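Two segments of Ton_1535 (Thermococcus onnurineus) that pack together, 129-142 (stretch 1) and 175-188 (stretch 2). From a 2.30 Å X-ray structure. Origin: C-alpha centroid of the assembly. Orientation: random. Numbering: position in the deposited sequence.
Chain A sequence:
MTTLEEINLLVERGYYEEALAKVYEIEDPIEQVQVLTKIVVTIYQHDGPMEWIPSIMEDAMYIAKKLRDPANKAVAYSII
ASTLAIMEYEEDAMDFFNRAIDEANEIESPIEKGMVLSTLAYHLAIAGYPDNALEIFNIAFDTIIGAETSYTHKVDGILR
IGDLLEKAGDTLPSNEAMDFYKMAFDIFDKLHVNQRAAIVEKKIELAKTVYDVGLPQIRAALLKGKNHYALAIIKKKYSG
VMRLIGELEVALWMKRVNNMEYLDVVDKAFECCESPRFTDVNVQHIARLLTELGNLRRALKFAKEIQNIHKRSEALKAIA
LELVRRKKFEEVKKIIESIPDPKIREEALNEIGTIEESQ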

# COMPACT_ATOMS: atom_id res chain seq x y z
N TYR A 129 -9.05 4.81 6.51
CA TYR A 129 -9.89 5.79 5.83
C TYR A 129 -9.10 6.46 4.72
O TYR A 129 -8.79 7.65 4.80
CB TYR A 129 -10.38 6.86 6.81
CG TYR A 129 -11.08 6.32 8.04
CD1 TYR A 129 -11.85 5.18 7.98
CD2 TYR A 129 -10.98 6.98 9.26
CE1 TYR A 129 -12.50 4.70 9.09
CE2 TYR A 129 -11.62 6.51 10.38
CZ TYR A 129 -12.38 5.36 10.29
OH TYR A 129 -13.04 4.88 11.40
N PRO A 130 -8.75 5.71 3.68
CA PRO A 130 -7.82 6.23 2.68
C PRO A 130 -8.34 7.45 1.93
O PRO A 130 -7.57 8.38 1.69
CB PRO A 130 -7.63 5.05 1.74
CG PRO A 130 -8.86 4.23 1.92
CD PRO A 130 -9.20 4.34 3.36
N ASP A 131 -9.62 7.47 1.59
CA ASP A 131 -10.16 8.61 0.87
C ASP A 131 -10.10 9.89 1.70
O ASP A 131 -9.72 10.94 1.17
CB ASP A 131 -11.57 8.32 0.36
CG ASP A 131 -11.61 7.16 -0.62
OD1 ASP A 131 -11.26 7.37 -1.80
OD2 ASP A 131 -11.98 6.04 -0.20
N ASN A 132 -10.46 9.82 2.98
CA ASN A 132 -10.35 11.00 3.86
C ASN A 132 -8.90 11.45 3.99
O ASN A 132 -8.60 12.64 3.99
CB ASN A 132 -10.91 10.72 5.26
CG ASN A 132 -12.39 10.52 5.27
OD1 ASN A 132 -12.91 9.62 4.61
ND2 ASN A 132 -13.10 11.35 6.02
N ALA A 133 -8.02 10.47 4.12
CA ALA A 133 -6.61 10.75 4.27
C ALA A 133 -6.09 11.59 3.10
O ALA A 133 -5.44 12.61 3.32
CB ALA A 133 -5.84 9.46 4.37
N LEU A 134 -6.39 11.17 1.87
CA LEU A 134 -5.96 11.91 0.69
C LEU A 134 -6.45 13.35 0.69
O LEU A 134 -5.70 14.28 0.38
CB LEU A 134 -6.45 11.25 -0.59
CG LEU A 134 -5.59 10.14 -1.18
CD1 LEU A 134 -6.16 9.76 -2.53
CD2 LEU A 134 -4.16 10.64 -1.31
N GLU A 135 -7.71 13.51 1.03
CA GLU A 135 -8.31 14.82 1.03
C GLU A 135 -7.51 15.74 1.96
O GLU A 135 -7.21 16.87 1.62
CB GLU A 135 -9.77 14.73 1.47
CG GLU A 135 -10.54 16.04 1.36
CD GLU A 135 -11.95 15.96 1.97
OE1 GLU A 135 -12.27 14.94 2.63
OE2 GLU A 135 -12.73 16.91 1.78
N ILE A 136 -7.13 15.21 3.11
CA ILE A 136 -6.42 15.98 4.09
C ILE A 136 -4.97 16.21 3.68
O ILE A 136 -4.43 17.31 3.87
CB ILE A 136 -6.51 15.32 5.47
CG1 ILE A 136 -7.97 15.26 5.92
CG2 ILE A 136 -5.64 16.04 6.49
CD1 ILE A 136 -8.69 16.59 5.85
N PHE A 137 -4.35 15.19 3.10
CA PHE A 137 -3.00 15.35 2.58
C PHE A 137 -2.98 16.50 1.57
O PHE A 137 -2.05 17.29 1.54
CB PHE A 137 -2.48 14.07 1.91
CG PHE A 137 -1.74 13.14 2.83
CD1 PHE A 137 -0.59 13.55 3.50
CD2 PHE A 137 -2.17 11.82 3.00
CE1 PHE A 137 0.12 12.69 4.33
CE2 PHE A 137 -1.47 10.94 3.85
CZ PHE A 137 -0.32 11.38 4.51
N ASN A 138 -4.02 16.57 0.75
CA ASN A 138 -4.10 17.59 -0.28
C ASN A 138 -4.31 18.98 0.28
O ASN A 138 -3.74 19.94 -0.22
CB ASN A 138 -5.19 17.25 -1.29
CG ASN A 138 -4.69 16.34 -2.39
OD1 ASN A 138 -4.93 15.14 -2.37
ND2 ASN A 138 -3.96 16.90 -3.33
N ILE A 139 -5.14 19.08 1.32
CA ILE A 139 -5.30 20.33 2.04
C ILE A 139 -3.96 20.70 2.69
O ILE A 139 -3.53 21.86 2.64
CB ILE A 139 -6.37 20.24 3.15
CG1 ILE A 139 -7.68 19.68 2.61
CG2 ILE A 139 -6.60 21.61 3.78
CD1 ILE A 139 -8.12 20.27 1.31
N ALA A 140 -3.28 19.71 3.28
CA ALA A 140 -2.01 19.98 3.93
C ALA A 140 -1.08 20.59 2.89
O ALA A 140 -0.51 21.65 3.11
CB ALA A 140 -1.40 18.73 4.53
N PHE A 141 -0.99 19.93 1.73
CA PHE A 141 -0.16 20.40 0.63
C PHE A 141 -0.54 21.79 0.13
O PHE A 141 0.34 22.63 -0.05
CB PHE A 141 -0.19 19.38 -0.52
CG PHE A 141 0.61 19.79 -1.75
CD1 PHE A 141 1.99 19.62 -1.79
CD2 PHE A 141 -0.02 20.32 -2.87
CE1 PHE A 141 2.72 19.98 -2.92
CE2 PHE A 141 0.71 20.67 -4.00
CZ PHE A 141 2.08 20.49 -4.02
N ASP A 142 -1.84 22.04 -0.08
CA ASP A 142 -2.31 23.35 -0.51
C ASP A 142 -1.96 24.41 0.53
O ASP A 142 -1.72 25.56 0.18
CB ASP A 142 -3.83 23.38 -0.73
CG ASP A 142 -4.32 22.40 -1.79
OD1 ASP A 142 -3.53 21.99 -2.67
OD2 ASP A 142 -5.52 22.03 -1.74
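Stretch 2 175-188: NEAMDFYKMAFDIF

Two helices that run side by side in the same direction offer a compact illustration of how a single aromatic knob can organise an interface. In Ton_1535, stretch 1 is helical from Pro130 to Asp142, with Tyr129 at the N-cap position, and stretch 2 is helical throughout; both helices continue beyond the C-terminal ends of these segments, and the second also begins earlier in the chain. Their N-to-C directions differ by 10°, so the packing is nearly parallel, with a closest approach of 10.4 Å between the axes. The second helix is kinked around Asp179 and Phe180, where the regular hydrogen bonding to the preceding turn lapses; Phe180 N makes a weak bond to Ala177 O at 3.1 Å, and the regular pattern resumes with Tyr181 N to Ala177 O, also 3.1 Å.

The register pairs Pro130 with Glu176, Leu134 with Phe180, Asn138 with Met183 and Phe141 with Ile187. The backbones diverge along this series: the CA of Pro130 lies 6.7 Å from the CA of Glu176, whereas the CA of Phe141 lies 9.8 Å from the CA of Ile187. No hydrogen bond joins the two stretches, and the contact is largely one of apolar side chains, burying 487 Å² in total.

Phe180 is the knob. Its CA-to-CB bond points sideways, but the ring reaches across into a hole formed by Pro130, Ala133, Leu134 and Phe137, a set spaced along successive turns of the helix. Leu134 covers one face of the ring, its CD2 standing 3.9 Å from the Phe180 ring centroid and only 13° off the normal, a CH-pi arrangement. The ring edge meets the other three: Pro130 O approaches Phe180 CZ at 3.4 Å, Ala133 CB lies 3.9 Å from Phe180 CE2, and Phe137 CE2 is likewise 3.9 Å from Phe180 CE2.

Leu134 does more than cover the ring. Its CD1 packs 3.5 Å from Asp179 CB, so the aliphatic part of an acidic residue contributes to the contact, while Leu134 CD2 lies 3.6 Å from Met183 CE. The extended start of the Met183 side chain, with chi1 and chi2 both t, carries its methyl group across the wider gap. Pro130 CG rests 4.0 Å from Glu176 CD where the backbones are closest; farther along the helices the contact loosens, and Phe141 CE1 reaches Ile187 CG1 at 4.3 Å, where the backbones are more widely separated.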

# COMPACT_ATOMS: atom_id res chain seq x y z
N ASN A 175 -4.45 -1.35 -4.22
CA ASN A 175 -5.45 -0.52 -4.88
C ASN A 175 -5.63 0.81 -4.15
O ASN A 175 -5.83 1.85 -4.76
CB ASN A 175 -6.80 -1.24 -5.04
CG ASN A 175 -7.40 -1.61 -3.71
OD1 ASN A 175 -6.70 -1.93 -2.76
ND2 ASN A 175 -8.72 -1.55 -3.64
N GLU A 176 -5.51 0.77 -2.83
CA GLU A 176 -5.64 1.98 -2.05
C GLU A 176 -4.33 2.75 -2.00
O GLU A 176 -4.33 3.97 -1.96
CB GLU A 176 -6.17 1.66 -0.65
CG GLU A 176 -7.59 1.10 -0.68
CD GLU A 176 -8.01 0.50 0.66
OE1 GLU A 176 -7.18 0.48 1.61
OE2 GLU A 176 -9.17 0.03 0.77
N ALA A 177 -3.21 2.03 -2.06
CA ALA A 177 -1.90 2.66 -1.91
C ALA A 177 -1.49 3.54 -3.09
O ALA A 177 -0.71 4.48 -2.94
CB ALA A 177 -0.83 1.61 -1.64
N MET A 178 -2.03 3.23 -4.26
CA MET A 178 -1.54 3.84 -5.49
C MET A 178 -1.59 5.38 -5.49
O MET A 178 -0.61 6.02 -5.85
CB MET A 178 -2.27 3.25 -6.73
CG MET A 178 -1.41 3.30 -8.00
SD MET A 178 0.01 2.15 -7.95
CE MET A 178 -0.93 0.62 -7.94
N ASP A 179 -2.70 5.96 -5.07
CA ASP A 179 -2.82 7.42 -5.09
C ASP A 179 -1.82 8.15 -4.18
O ASP A 179 -1.34 9.23 -4.50
CB ASP A 179 -4.25 7.81 -4.75
CG ASP A 179 -5.19 7.63 -5.92
OD1 ASP A 179 -4.71 7.65 -7.07
OD2 ASP A 179 -6.42 7.49 -5.69
N PHE A 180 -1.49 7.52 -3.05
CA PHE A 180 -0.53 8.06 -2.09
C PHE A 180 0.86 8.05 -2.70
O PHE A 180 1.61 9.02 -2.60
CB PHE A 180 -0.56 7.24 -0.80
CG PHE A 180 -1.87 7.30 -0.08
CD1 PHE A 180 -2.93 6.49 -0.46
CD2 PHE A 180 -2.07 8.21 0.96
CE1 PHE A 180 -4.16 6.56 0.17
CE2 PHE A 180 -3.30 8.29 1.60
CZ PHE A 180 -4.34 7.46 1.21
N TYR A 181 1.20 6.94 -3.34
CA TYR A 181 2.48 6.81 -3.99
C TYR A 181 2.68 7.81 -5.15
O TYR A 181 3.76 8.36 -5.32
CB TYR A 181 2.65 5.40 -4.53
CG TYR A 181 2.97 4.34 -3.52
CD1 TYR A 181 3.62 4.62 -2.33
CD2 TYR A 181 2.63 3.01 -3.79
CE1 TYR A 181 3.91 3.57 -1.40
CE2 TYR A 181 2.91 1.99 -2.90
CZ TYR A 181 3.54 2.26 -1.71
OH TYR A 181 3.80 1.19 -0.88
N LYS A 182 1.64 8.03 -5.94
CA LYS A 182 1.75 8.96 -7.05
C LYS A 182 2.03 10.38 -6.55
O LYS A 182 2.85 11.08 -7.12
CB LYS A 182 0.48 8.98 -7.90
CG LYS A 182 -0.04 7.63 -8.31
CD LYS A 182 0.62 7.09 -9.55
CE LYS A 182 -0.27 6.01 -10.15
NZ LYS A 182 -1.66 6.51 -10.27
N MET A 183 1.34 10.79 -5.47
CA MET A 183 1.52 12.14 -4.90
C MET A 183 2.93 12.28 -4.32
O MET A 183 3.63 13.26 -4.60
CB MET A 183 0.46 12.47 -3.84
CG MET A 183 0.21 13.99 -3.68
SD MET A 183 -1.08 14.56 -2.54
CE MET A 183 -2.24 13.27 -2.74
N ALA A 184 3.39 11.26 -3.61
CA ALA A 184 4.73 11.29 -3.05
C ALA A 184 5.78 11.41 -4.15
O ALA A 184 6.69 12.25 -4.07
CB ALA A 184 4.98 10.06 -2.16
N PHE A 185 5.64 10.60 -5.21
CA PHE A 185 6.61 10.62 -6.29
C PHE A 185 6.63 11.98 -6.94
O PHE A 185 7.69 12.53 -7.23
CB PHE A 185 6.31 9.60 -7.40
CG PHE A 185 7.19 9.78 -8.62
CD1 PHE A 185 8.46 9.24 -8.65
CD2 PHE A 185 6.76 10.53 -9.71
CE1 PHE A 185 9.30 9.40 -9.76
CE2 PHE A 185 7.59 10.72 -10.82
CZ PHE A 185 8.86 10.15 -10.85
N ASP A 186 5.44 12.47 -7.22
CA ASP A 186 5.27 13.81 -7.75
C ASP A 186 6.05 14.84 -6.93
O ASP A 186 6.74 15.71 -7.49
CB ASP A 186 3.79 14.17 -7.76
CG ASP A 186 3.35 14.76 -9.06
OD1 ASP A 186 2.96 13.97 -9.95
OD2 ASP A 186 3.40 16.01 -9.18
N ILE A 187 5.98 14.72 -5.61
CA ILE A 187 6.62 15.67 -4.70
C ILE A 187 8.15 15.51 -4.74
O ILE A 187 8.89 16.51 -4.80
CB ILE A 187 6.11 15.49 -3.25
CG1 ILE A 187 4.75 16.16 -3.07
CG2 ILE A 187 7.08 16.06 -2.26
CD1 ILE A 187 4.09 15.83 -1.71
N PHE A 188 8.62 14.26 -4.73
CA PHE A 188 10.04 13.98 -4.71
C PHE A 188 10.70 14.33 -6.04
O PHE A 188 11.87 14.72 -6.10
CB PHE A 188 10.27 12.51 -4.36
CG PHE A 188 9.87 12.18 -2.95
CD1 PHE A 188 9.87 13.17 -1.98
CD2 PHE A 188 9.50 10.90 -2.60
CE1 PHE A 188 9.50 12.89 -0.68
CE2 PHE A 188 9.12 10.61 -1.29
CZ PHE A 188 9.13 11.60 -0.34